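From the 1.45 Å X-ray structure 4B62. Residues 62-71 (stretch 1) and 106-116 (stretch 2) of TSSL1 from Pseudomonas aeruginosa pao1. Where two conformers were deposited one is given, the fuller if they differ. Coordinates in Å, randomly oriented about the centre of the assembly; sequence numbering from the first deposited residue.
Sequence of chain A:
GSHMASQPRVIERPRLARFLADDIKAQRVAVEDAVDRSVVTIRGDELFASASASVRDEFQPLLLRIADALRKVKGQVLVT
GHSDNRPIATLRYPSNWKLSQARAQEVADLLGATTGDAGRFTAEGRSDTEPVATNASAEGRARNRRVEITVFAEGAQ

Stretch 1 (62-71) LLLRIADALR
Stretch 2 106-116: EVADLLGATTG

Both stretches are helical. Residues 62-71 lie within a helix that begins earlier and continues later in the chain. Residues 106-115 form the last part of a second helix, and Gly116 leaves it. Phi and psi stay near -65° and -40° through most of both helices. They drift to -72°/-19° at Leu70 and -73°/-25° at Thr115. Gly116 takes phi 71° and psi 17°, a positive phi that favours glycine.

Regular i to i+4 hydrogen bonds hold each helix. Ala67 N donates to Leu63 O at 2.9 Å, and Leu70 N to Ile66 O at 2.9 Å. In the second helix, Leu111 N donates to Val107 O at 3.0 Å, and Thr115 N to Leu111 O at 2.9 Å. The bond from Gly116 N to Gly112 O, 2.9 Å, is weak.

The helix axes approach to 9.7 Å. Their N-to-C directions differ by 54°, with a signed crossing angle of -54°. The register is set by Ala67 and Leu111, whose CA atoms are 5.9 Å apart. No hydrogen bond crosses between the stretches. Packing of mostly apolar side chains joins them and buries 404 Å², both sides summed.

Leu111 is the central knob. Its CB points sideways, but its end comes nearer to the first helix. With chi1 m and chi2 t, it sits among Leu63, Ile66, Ala67 and Leu70. Leu111 CD2 lies 3.6 Å from Leu63 O, 3.9 Å from Ala67 N and 4.0 Å from Ala67 CB. It also meets Ile66 CG2 at 4.4 Å. Leu111 CD1 contacts Leu70 CD1 at 4.1 Å; Leu70 is also m, t. The methyl side chain of Ala67 suits this place, since it points toward the second helix where the backbones are close.

Leu63 points toward the second helix and has the largest covered area, 82 Å². Its rotamer is m, t. Leu63 CD2 is 4.2 Å from Val107 CG1. Leu63 CD1 is 4.2 Å from Val107 CG2 and 4.0 Å from Leu110 CD1. Val107 has chi1 t and is buried. Leu110 is m, t and points toward the first helix from a partly exposed position.

The two threonines extend the packing with their methyls. Thr114, chi1 m, places CG2 3.7 Å from Ala67 CB and 3.9 Å from Leu64 CD1. The CB of Leu64 points away, but its t, p rotamer brings its end nearer at this exposed margin. Thr115 takes chi1 p. Its CG2 is 4.2 Å from Ala67 O and 4.4 Å from Ala67 CB. Thr115 OG1 donates to Leu111 O at 2.9 Å, so its hydroxyl is satisfied within its own helix while its methyl packs across.

Leu62, Arg65 and Ala69 are out of reach of the second helix. Arg65 makes its side-chain hydrogen bonds elsewhere in the structure. Arg71 is modelled only as far as CG.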

# COMPACT_ATOMS: atom_id res chain seq x y z
N LEU A 62 9.59 -3.48 -5.65
CA LEU A 62 8.54 -2.48 -5.85
C LEU A 62 8.48 -1.53 -4.66
O LEU A 62 8.46 -0.30 -4.83
CB LEU A 62 7.19 -3.15 -6.09
CG LEU A 62 5.96 -2.23 -6.14
CD1 LEU A 62 6.12 -1.15 -7.22
CD2 LEU A 62 4.69 -3.03 -6.38
N LEU A 63 8.48 -2.08 -3.45
CA LEU A 63 8.49 -1.22 -2.26
C LEU A 63 9.80 -0.46 -2.14
O LEU A 63 9.82 0.66 -1.64
CB LEU A 63 8.22 -2.01 -0.99
CG LEU A 63 6.77 -2.40 -0.75
CD1 LEU A 63 6.65 -2.99 0.64
CD2 LEU A 63 5.82 -1.21 -0.87
N LEU A 64 10.90 -1.05 -2.58
CA LEU A 64 12.17 -0.32 -2.59
C LEU A 64 12.10 0.93 -3.47
O LEU A 64 12.60 1.98 -3.09
CB LEU A 64 13.32 -1.23 -3.02
CG LEU A 64 14.71 -0.61 -2.97
CD1 LEU A 64 15.04 -0.11 -1.58
CD2 LEU A 64 15.70 -1.67 -3.43
N ARG A 65 11.46 0.83 -4.63
CA ARG A 65 11.30 2.01 -5.51
C ARG A 65 10.45 3.08 -4.84
O ARG A 65 10.70 4.29 -5.02
CB ARG A 65 10.70 1.60 -6.85
CG ARG A 65 11.65 0.72 -7.64
CD ARG A 65 11.19 0.50 -9.05
NE ARG A 65 10.05 -0.38 -9.16
CZ ARG A 65 10.11 -1.71 -9.19
NH1 ARG A 65 11.27 -2.34 -9.01
NH2 ARG A 65 9.00 -2.41 -9.38
N ILE A 66 9.45 2.66 -4.07
CA ILE A 66 8.68 3.63 -3.31
C ILE A 66 9.54 4.27 -2.23
O ILE A 66 9.51 5.49 -2.07
CB ILE A 66 7.37 3.02 -2.79
CG1 ILE A 66 6.48 2.75 -4.00
CG2 ILE A 66 6.69 3.95 -1.81
CD1 ILE A 66 5.40 1.74 -3.76
N ALA A 67 10.33 3.48 -1.52
CA ALA A 67 11.26 4.04 -0.54
C ALA A 67 12.23 5.05 -1.15
O ALA A 67 12.52 6.09 -0.54
CB ALA A 67 12.04 2.94 0.16
N ASP A 68 12.73 4.74 -2.35
CA ASP A 68 13.63 5.64 -3.04
C ASP A 68 12.94 6.98 -3.32
O ASP A 68 13.53 8.04 -3.14
CB ASP A 68 14.10 5.05 -4.38
CG ASP A 68 15.11 3.93 -4.24
OD1 ASP A 68 15.77 3.83 -3.19
OD2 ASP A 68 15.25 3.17 -5.22
N ALA A 69 11.69 6.92 -3.78
CA ALA A 69 10.90 8.12 -4.03
C ALA A 69 10.69 8.91 -2.74
O ALA A 69 10.77 10.15 -2.75
CB ALA A 69 9.58 7.77 -4.68
N LEU A 70 10.44 8.19 -1.64
CA LEU A 70 10.15 8.83 -0.36
C LEU A 70 11.38 9.48 0.28
O LEU A 70 11.23 10.36 1.12
CB LEU A 70 9.49 7.83 0.61
CG LEU A 70 8.07 7.38 0.22
CD1 LEU A 70 7.59 6.31 1.18
CD2 LEU A 70 7.07 8.53 0.18
N ARG A 71 12.57 9.09 -0.16
CA ARG A 71 13.80 9.78 0.23
C ARG A 71 13.88 11.20 -0.35
O ARG A 71 14.55 12.07 0.20
CB ARG A 71 15.03 8.99 -0.20
CG ARG A 71 15.20 7.66 0.53
N GLU A 106 2.95 -4.03 7.73
CA GLU A 106 4.17 -4.58 7.15
C GLU A 106 4.80 -3.59 6.15
O GLU A 106 6.02 -3.37 6.14
CB GLU A 106 3.91 -5.93 6.51
CG GLU A 106 5.17 -6.63 5.99
CD GLU A 106 6.11 -7.12 7.09
OE1 GLU A 106 5.74 -7.15 8.28
OE2 GLU A 106 7.25 -7.50 6.75
N VAL A 107 3.95 -2.96 5.34
CA VAL A 107 4.44 -1.95 4.40
C VAL A 107 5.08 -0.78 5.16
O VAL A 107 6.19 -0.34 4.85
CB VAL A 107 3.31 -1.50 3.45
CG1 VAL A 107 3.72 -0.30 2.61
CG2 VAL A 107 2.93 -2.65 2.53
N ALA A 108 4.39 -0.28 6.18
CA ALA A 108 4.95 0.81 6.99
C ALA A 108 6.28 0.41 7.63
O ALA A 108 7.24 1.20 7.64
CB ALA A 108 3.95 1.25 8.05
N ASP A 109 6.34 -0.81 8.16
CA ASP A 109 7.54 -1.28 8.85
C ASP A 109 8.72 -1.37 7.87
O ASP A 109 9.83 -0.94 8.17
CB ASP A 109 7.31 -2.65 9.48
CG ASP A 109 6.44 -2.61 10.73
OD1 ASP A 109 6.12 -1.51 11.23
OD2 ASP A 109 6.08 -3.70 11.21
N LEU A 110 8.46 -1.93 6.69
CA LEU A 110 9.52 -2.11 5.70
C LEU A 110 10.04 -0.76 5.19
O LEU A 110 11.25 -0.55 5.05
CB LEU A 110 9.03 -2.97 4.54
CG LEU A 110 8.83 -4.45 4.86
CD1 LEU A 110 8.02 -5.13 3.76
CD2 LEU A 110 10.17 -5.14 5.05
N LEU A 111 9.11 0.15 4.93
CA LEU A 111 9.49 1.48 4.45
C LEU A 111 10.25 2.26 5.52
O LEU A 111 11.24 2.92 5.22
CB LEU A 111 8.27 2.26 3.97
CG LEU A 111 7.59 1.73 2.70
CD1 LEU A 111 6.35 2.55 2.42
CD2 LEU A 111 8.52 1.73 1.50
N GLY A 112 9.78 2.17 6.76
CA GLY A 112 10.48 2.80 7.89
C GLY A 112 11.90 2.28 8.06
O GLY A 112 12.83 3.05 8.30
N ALA A 113 12.07 0.97 7.93
CA ALA A 113 13.40 0.37 8.12
C ALA A 113 14.36 0.77 7.00
O ALA A 113 15.55 1.02 7.25
CB ALA A 113 13.30 -1.14 8.22
N THR A 114 13.86 0.86 5.78
CA THR A 114 14.69 1.20 4.62
C THR A 114 15.04 2.69 4.59
O THR A 114 16.18 3.04 4.32
CB THR A 114 14.00 0.74 3.33
OG1 THR A 114 14.01 -0.68 3.33
CG2 THR A 114 14.70 1.26 2.07
N THR A 115 14.08 3.56 4.87
CA THR A 115 14.38 4.99 4.94
C THR A 115 15.18 5.36 6.19
O THR A 115 15.89 6.37 6.21
CB THR A 115 13.11 5.85 4.92
OG1 THR A 115 12.31 5.53 6.07
CG2 THR A 115 12.32 5.62 3.64
N GLY A 116 15.05 4.56 7.25
CA GLY A 116 15.62 4.90 8.55
C GLY A 116 14.92 6.03 9.29
O GLY A 116 15.47 6.56 10.24